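6-aminohexanoate-dimer hydrolase (Bacillus anthracis, PDB 4GB7) probably hydrolyses the amide bond of 6-aminohexanoate dimers or related small substrates, as a serine hydrolase of the beta-lactamase family. Local coordinates at residues I149-S152 with L153-N157; E162-A165 with D166-I169; W259-R262 with T263-K267; G266-L269 with A270-V273. All coordinates share one frame; numbering follows the deposited sequence.

Contact 1. Residues I149-S152 with L153-N157; sequences IIQS and LAEEN
Q151 and E155 meet one helical turn apart, with the amide nitrogen NE2 of Q151 giving a hydrogen bond of 3.0 Å to OE2 of E155. The oxygen is met on its anti side, and amide and carboxylate planes stand 73° apart. Q151 reaches it because its CG lies opposite the backbone N (chi1 -164°) and the chain then bends at chi2, turning the amide along the helix. The same OE2 is also bonded to the hydroxyl of S332, so it takes two donors, one of them from the start of helix 332-338.

Along the backbone, L153, A154 and E155 give their N-H to the carbonyls of I149, I150 and Q151, bonds of the i to i+4 kind. The last regular one joins E156 N to S152 O at 3.0 Å, with a bent N-H...O angle of 133°. Here helix 143-155 ends in a Schellman motif: N157 takes positive phi, and its N bonds A154 O at 3.0 Å. E156 runs back beside the last turn, its CG 3.1 Å from S152 O, and its OE2 forms a salt bridge with R276 of helix 269-278. The hydroxyl of S152 is satisfied within its own helix by A148 O. On the buried side I149 and L153 lie side by side, CG2 of I149 being 4.0 Å from CD1 of L153.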
# COMPACT_ATOMS: atom_id res chain seq x y z
N ILE A 149 11.80 0.04 5.29
CA ILE A 149 13.02 0.86 5.37
C ILE A 149 13.22 1.33 6.79
O ILE A 149 14.38 1.34 7.29
CB ILE A 149 13.05 2.04 4.35
CG1 ILE A 149 13.02 1.44 2.91
CG2 ILE A 149 14.29 2.94 4.56
CD1 ILE A 149 12.64 2.42 1.82
N ILE A 150 12.14 1.73 7.47
CA ILE A 150 12.27 2.07 8.89
C ILE A 150 12.87 0.92 9.72
O ILE A 150 13.82 1.12 10.54
CB ILE A 150 10.93 2.50 9.51
CG1 ILE A 150 10.57 3.92 9.01
CG2 ILE A 150 11.01 2.48 11.05
CD1 ILE A 150 11.42 5.10 9.48
N GLN A 151 12.37 -0.27 9.48
CA GLN A 151 12.86 -1.47 10.20
C GLN A 151 14.34 -1.71 9.89
O GLN A 151 15.13 -2.03 10.81
CB GLN A 151 12.05 -2.71 9.86
CG GLN A 151 12.23 -3.87 10.83
CD GLN A 151 11.74 -3.50 12.22
OE1 GLN A 151 10.65 -2.94 12.39
NE2 GLN A 151 12.56 -3.77 13.23
N SER A 152 14.72 -1.54 8.62
CA SER A 152 16.13 -1.71 8.19
C SER A 152 17.00 -0.69 8.92
O SER A 152 18.04 -1.05 9.46
CB SER A 152 16.30 -1.55 6.69
OG SER A 152 15.45 -2.46 6.02
N LEU A 153 16.60 0.58 8.92
CA LEU A 153 17.40 1.61 9.58
C LEU A 153 17.54 1.39 11.07
O LEU A 153 18.62 1.67 11.68
CB LEU A 153 16.81 2.99 9.29
CG LEU A 153 16.94 3.53 7.87
CD1 LEU A 153 16.00 4.71 7.70
CD2 LEU A 153 18.35 3.96 7.56
N ALA A 154 16.46 0.88 11.68
CA ALA A 154 16.46 0.62 13.13
C ALA A 154 17.46 -0.50 13.46
O ALA A 154 18.33 -0.38 14.37
CB ALA A 154 15.06 0.31 13.63
N GLU A 155 17.40 -1.56 12.67
CA GLU A 155 18.36 -2.67 12.80
C GLU A 155 19.84 -2.33 12.44
O GLU A 155 20.76 -3.01 12.89
CB GLU A 155 17.79 -3.91 12.11
CG GLU A 155 16.48 -4.32 12.81
CD GLU A 155 15.90 -5.67 12.43
OE1 GLU A 155 16.60 -6.54 11.88
OE2 GLU A 155 14.70 -5.87 12.71
N GLU A 156 20.05 -1.27 11.66
CA GLU A 156 21.39 -0.76 11.31
C GLU A 156 21.86 0.20 12.40
O GLU A 156 22.95 0.74 12.30
CB GLU A 156 21.37 -0.01 9.95
CG GLU A 156 21.01 -0.85 8.70
CD GLU A 156 20.67 -0.00 7.44
OE1 GLU A 156 20.96 1.21 7.46
OE2 GLU A 156 20.10 -0.54 6.42
N ASN A 157 21.05 0.38 13.44
CA ASN A 157 21.29 1.32 14.56
C ASN A 157 21.40 2.80 14.19
O ASN A 157 22.14 3.57 14.80
CB ASN A 157 22.46 0.81 15.40
CG ASN A 157 22.08 -0.46 16.15
OD1 ASN A 157 21.08 -0.49 16.88
ND2 ASN A 157 22.82 -1.51 15.93

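Contact 2. Residues E162-A165 with D166-I169; sequences EKTA and DTYI
T164 and D166 are joined by a short hydrogen bond, 2.7 Å from OG1 of T164 to OD1 of D166, with the hydroxyl as donor. Followed outward, the T164 side chain is engaged from the start: its CB lies 3.4 Å from OD1 of D166, and OG1 sits between the backbone N and carbonyl carbon (chi1 57°), which turns it over the start of the following turn. There OG1 meets the carboxylate nearly end-on to the C-O bond and also faces OG1 of T167 at 2.9 Å. The second carboxylate oxygen, OD2 of D166, is taken by the backbone N of N174, so the acid bridges T164 and a later loop.

The T164 carbonyl receives T167 N at 3.0 Å from well above its plane. A165 O takes two donors: I169 N, in the carbonyl plane at 2.9 Å, and Y168 N, from above it. The methyl CG2 of T167 lies 4.1 Å above the centre of the Y168 ring. K163 crosses the end of that ring at about a right angle, its CD 3.6 Å from OH of Y168, while the hydroxyl itself bonds D160 N. Two i to i+3 bonds of the 3-10 kind, from T167 N and Y168 N, and one i to i+4 bond, from I169 N, make a single weakly bonded helical turn, packed against helix 251-265.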
# COMPACT_ATOMS: atom_id res chain seq x y z
N GLU A 162 11.95 3.41 19.64
CA GLU A 162 11.34 3.86 20.88
C GLU A 162 11.58 5.34 21.16
O GLU A 162 11.06 5.88 22.15
CB GLU A 162 11.82 2.98 22.05
CG GLU A 162 11.29 1.55 22.03
CD GLU A 162 9.78 1.44 21.80
OE1 GLU A 162 9.02 2.23 22.40
OE2 GLU A 162 9.34 0.56 21.01
N LYS A 163 12.36 6.00 20.30
CA LYS A 163 12.50 7.44 20.35
C LYS A 163 11.35 8.13 19.62
O LYS A 163 10.63 7.51 18.80
CB LYS A 163 13.88 7.84 19.82
CG LYS A 163 14.99 7.45 20.77
CD LYS A 163 16.35 7.92 20.27
CE LYS A 163 17.41 7.48 21.25
NZ LYS A 163 18.78 7.94 20.83
N THR A 164 11.14 9.40 19.95
CA THR A 164 10.09 10.20 19.35
C THR A 164 10.52 10.68 17.97
O THR A 164 11.69 10.89 17.69
CB THR A 164 9.78 11.47 20.19
OG1 THR A 164 10.97 12.26 20.35
CG2 THR A 164 9.17 11.10 21.55
N ALA A 165 9.54 10.87 17.10
CA ALA A 165 9.80 11.41 15.78
C ALA A 165 10.51 12.75 15.82
O ALA A 165 11.34 13.03 14.94
CB ALA A 165 8.51 11.50 14.94
N ASP A 166 10.21 13.61 16.81
CA ASP A 166 10.82 14.92 16.88
C ASP A 166 12.26 14.87 17.40
O ASP A 166 12.96 15.89 17.39
CB ASP A 166 9.94 15.95 17.62
CG ASP A 166 9.69 15.62 19.10
OD1 ASP A 166 10.42 14.78 19.68
OD2 ASP A 166 8.77 16.25 19.68
N THR A 167 12.72 13.67 17.73
CA THR A 167 14.16 13.44 17.97
C THR A 167 14.91 13.61 16.63
O THR A 167 16.04 14.10 16.58
CB THR A 167 14.43 12.04 18.56
OG1 THR A 167 13.80 11.92 19.87
CG2 THR A 167 15.97 11.77 18.67
N TYR A 168 14.25 13.22 15.55
CA TYR A 168 14.87 13.21 14.25
C TYR A 168 14.41 14.35 13.39
O TYR A 168 15.18 14.81 12.54
CB TYR A 168 14.61 11.88 13.55
CG TYR A 168 15.07 10.72 14.35
CD1 TYR A 168 16.43 10.52 14.59
CD2 TYR A 168 14.18 9.86 14.97
CE1 TYR A 168 16.86 9.46 15.35
CE2 TYR A 168 14.59 8.80 15.74
CZ TYR A 168 15.95 8.62 15.97
OH TYR A 168 16.40 7.56 16.72
N ILE A 169 13.15 14.79 13.57
CA ILE A 169 12.59 15.89 12.79
C ILE A 169 12.35 17.09 13.74
O ILE A 169 11.32 17.18 14.38
CB ILE A 169 11.27 15.50 12.10
CG1 ILE A 169 11.41 14.16 11.32
CG2 ILE A 169 10.83 16.69 11.24
CD1 ILE A 169 12.43 14.16 10.20

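Contact 3. Residues W259-R262 with T263-K267; sequences WIIR and TITGK
T265 folds back on I261, its OG1 giving a 2.7 Å hydrogen bond to I261 O. The hydroxyl lies between the backbone N and the carbonyl carbon (chi1 68°), bringing it over one face of the I261 carbonyl while T265 N reaches the other face at 3.0 Å. I261 is buried against T146, I149 and I150 of helix 143-155 and L269 of the next helix. On another face of helix 251-265, I260 and I264 lie side by side towards helix 165-168, CG2 of I260 being 4.1 Å from CG1 of I264. W259, stacked on Y231, and R262, which extends to a salt bridge with E297 and a bond to Y231 OH, are buried too.

The solvent side holds T263, G266 and K267. T263 N bonds W259 O at 2.9 Å, and OG1 of T263 is 3.1 Å from the same W259 O. At the helix end G266 takes positive phi, its N reaching R262 O at 2.8 Å. The chain then turns so that K267 O approaches CA of R262 at 3.4 Å in a CA-H...O contact, and the K267 side chain pairs with E275.

OG1 of T265 also accepts from K267 N, 3.2 Å, forming an ST turn, and from ND2 of N272. One hydroxyl thus donates back into its own helix while accepting twice, tying the helix end to the linker at K267 and, through N272, to helix 269-278.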
# COMPACT_ATOMS: atom_id res chain seq x y z
N TRP A 259 9.66 11.14 6.31
CA TRP A 259 10.46 12.31 6.59
C TRP A 259 11.69 11.94 7.38
O TRP A 259 12.78 12.38 7.07
CB TRP A 259 9.61 13.36 7.31
CG TRP A 259 10.15 14.75 7.37
CD1 TRP A 259 11.38 15.25 6.92
CD2 TRP A 259 9.43 15.90 7.89
NE1 TRP A 259 11.47 16.61 7.13
CE2 TRP A 259 10.32 17.06 7.74
CE3 TRP A 259 8.18 16.08 8.45
CZ2 TRP A 259 9.93 18.33 8.12
CZ3 TRP A 259 7.79 17.36 8.83
CH2 TRP A 259 8.66 18.46 8.68
N ILE A 260 11.54 11.03 8.32
CA ILE A 260 12.68 10.51 9.06
C ILE A 260 13.68 9.79 8.14
O ILE A 260 14.89 10.04 8.20
CB ILE A 260 12.23 9.57 10.19
CG1 ILE A 260 11.42 10.36 11.23
CG2 ILE A 260 13.41 8.87 10.86
CD1 ILE A 260 10.70 9.52 12.25
N ILE A 261 13.17 8.93 7.26
CA ILE A 261 14.04 8.27 6.28
C ILE A 261 14.89 9.29 5.52
O ILE A 261 16.13 9.13 5.38
CB ILE A 261 13.23 7.40 5.30
CG1 ILE A 261 12.58 6.22 6.04
CG2 ILE A 261 14.10 6.87 4.14
CD1 ILE A 261 11.57 5.45 5.24
N ARG A 262 14.24 10.32 5.00
CA ARG A 262 14.92 11.31 4.16
C ARG A 262 15.96 12.05 4.97
O ARG A 262 17.07 12.26 4.52
CB ARG A 262 13.93 12.27 3.55
CG ARG A 262 12.91 11.69 2.57
CD ARG A 262 11.86 12.71 2.19
NE ARG A 262 10.77 12.09 1.44
CZ ARG A 262 9.53 11.89 1.89
NH1 ARG A 262 9.10 12.42 3.04
NH2 ARG A 262 8.64 11.29 1.12
N THR A 263 15.58 12.46 6.17
CA THR A 263 16.49 13.20 7.02
C THR A 263 17.71 12.39 7.43
O THR A 263 18.87 12.91 7.37
CB THR A 263 15.75 13.72 8.27
OG1 THR A 263 14.73 14.61 7.85
CG2 THR A 263 16.71 14.49 9.20
N ILE A 264 17.46 11.17 7.91
CA ILE A 264 18.58 10.26 8.30
C ILE A 264 19.55 9.92 7.14
O ILE A 264 20.76 9.98 7.29
CB ILE A 264 18.07 8.98 8.98
CG1 ILE A 264 17.41 9.31 10.33
CG2 ILE A 264 19.16 7.90 9.09
CD1 ILE A 264 18.36 9.64 11.46
N THR A 265 19.00 9.60 5.98
CA THR A 265 19.80 9.07 4.89
C THR A 265 20.31 10.13 3.95
O THR A 265 21.26 9.89 3.17
CB THR A 265 18.98 8.07 4.06
OG1 THR A 265 17.93 8.75 3.38
CG2 THR A 265 18.44 6.95 4.93
N GLY A 266 19.70 11.31 3.98
CA GLY A 266 20.08 12.36 3.06
C GLY A 266 19.69 12.07 1.61
O GLY A 266 20.21 12.73 0.69
N LYS A 267 18.77 11.13 1.41
CA LYS A 267 18.33 10.70 0.06
C LYS A 267 16.81 10.74 0.01
O LYS A 267 16.17 10.72 1.05
CB LYS A 267 18.81 9.27 -0.22
CG LYS A 267 20.33 9.10 -0.28
CD LYS A 267 20.77 7.66 -0.35
CE LYS A 267 22.27 7.54 -0.62
NZ LYS A 267 22.67 6.13 -0.88

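Contact 4. Residues G266-L269 with A270-V273; sequences GKSL and AENV
S268 and E271 form a capping box at the start of helix 269-278: E271 N gives its hydrogen to OG of S268 at 2.9 Å, and S268 N gives its own to OE1 of E271 at 3.0 Å. S268 is the N-cap, and its hydroxyl, turned between the backbone N and the carbonyl carbon (chi1 69°), is aimed at E271 N. E271 comes back along the helix start with an extended chain, its CG 3.2 Å from OG of S268, and the S268 N-H enters from above the carboxylate plane, 41° out of it, in a nearly straight bond.

S268 O is gripped by two donors of one residue: N272 N, as in a regular helical turn, and ND2 of the N272 side chain, 3.0 Å away on the opposite face of the carbonyl. With T265 as the second partner of ND2, and OD1 of N272 taking NE of R276, this buried amide is held at both ends. On the inner side, V273 N bonds L269 O, and CD1 of L269 lies 4.3 Å from CG2 of V273, both residues in contact with Y289 of strand 287-290.

Further out, E297 reaches the helix start: its OE2 accepts A270 N, and OE1 makes a weak bond to L269 N. A carboxylate at the helix N-terminus would probably be favoured by the helix dipole. A water links the turn, donating to G266 O at 3.1 Å and more weakly to OE1 of E271 at 3.5 Å.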
# COMPACT_ATOMS: atom_id res chain seq x y z
N GLY A 266 19.70 11.31 3.98
CA GLY A 266 20.08 12.36 3.06
C GLY A 266 19.69 12.07 1.61
O GLY A 266 20.21 12.73 0.69
N LYS A 267 18.77 11.13 1.41
CA LYS A 267 18.33 10.70 0.06
C LYS A 267 16.81 10.74 0.01
O LYS A 267 16.17 10.72 1.05
CB LYS A 267 18.81 9.27 -0.22
CG LYS A 267 20.33 9.10 -0.28
CD LYS A 267 20.77 7.66 -0.35
CE LYS A 267 22.27 7.54 -0.62
NZ LYS A 267 22.67 6.13 -0.88
N SER A 268 16.24 10.80 -1.19
CA SER A 268 14.80 10.84 -1.33
C SER A 268 14.19 9.50 -0.93
O SER A 268 14.89 8.48 -0.82
CB SER A 268 14.39 11.22 -2.76
OG SER A 268 14.72 10.15 -3.62
N LEU A 269 12.88 9.46 -0.74
CA LEU A 269 12.26 8.17 -0.43
C LEU A 269 12.41 7.27 -1.68
O LEU A 269 12.66 6.06 -1.55
CB LEU A 269 10.78 8.33 -0.07
CG LEU A 269 10.11 7.01 0.36
CD1 LEU A 269 10.79 6.31 1.55
CD2 LEU A 269 8.62 7.30 0.63
N ALA A 270 12.24 7.86 -2.88
CA ALA A 270 12.32 7.11 -4.11
C ALA A 270 13.70 6.48 -4.25
O ALA A 270 13.80 5.32 -4.61
CB ALA A 270 11.98 7.95 -5.34
N GLU A 271 14.75 7.22 -3.90
CA GLU A 271 16.12 6.69 -4.00
C GLU A 271 16.36 5.58 -3.00
O GLU A 271 17.01 4.56 -3.33
CB GLU A 271 17.12 7.81 -3.81
CG GLU A 271 17.19 8.73 -5.01
CD GLU A 271 17.78 10.13 -4.74
OE1 GLU A 271 18.07 10.58 -3.56
OE2 GLU A 271 17.96 10.81 -5.76
N ASN A 272 15.84 5.76 -1.78
CA ASN A 272 15.90 4.72 -0.77
C ASN A 272 15.20 3.45 -1.23
O ASN A 272 15.73 2.35 -1.09
CB ASN A 272 15.33 5.22 0.58
CG ASN A 272 16.37 5.93 1.41
OD1 ASN A 272 17.20 5.25 2.01
ND2 ASN A 272 16.33 7.28 1.48
N VAL A 273 13.99 3.57 -1.75
CA VAL A 273 13.28 2.39 -2.16
C VAL A 273 14.00 1.71 -3.31
O VAL A 273 14.09 0.46 -3.36
CB VAL A 273 11.79 2.70 -2.53
CG1 VAL A 273 11.13 1.47 -3.17
CG2 VAL A 273 11.02 3.17 -1.31
O HOH W 1 20.30 12.95 -2.39

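In the fold
The contacts follow the chain in order, all in its beta-lactamase-like part and on the same side of the chain centre. Contact 1 closes helix 143-155, contact 2 opens helix 165-168, and contacts 3 and 4 cover the end of helix 251-265 and the start of helix 269-278, sharing G266 and K267, their centres 7 Å apart. Contacts 1 and 2 do not touch, their nearest atoms about 7 Å apart. Three helix ends thus gather round the C-terminal part of helix 251-265. At its other end helix 143-155 begins with K143, which with S140 fits an SxxK pattern, consistent with an active site of the serine beta-lactamase type.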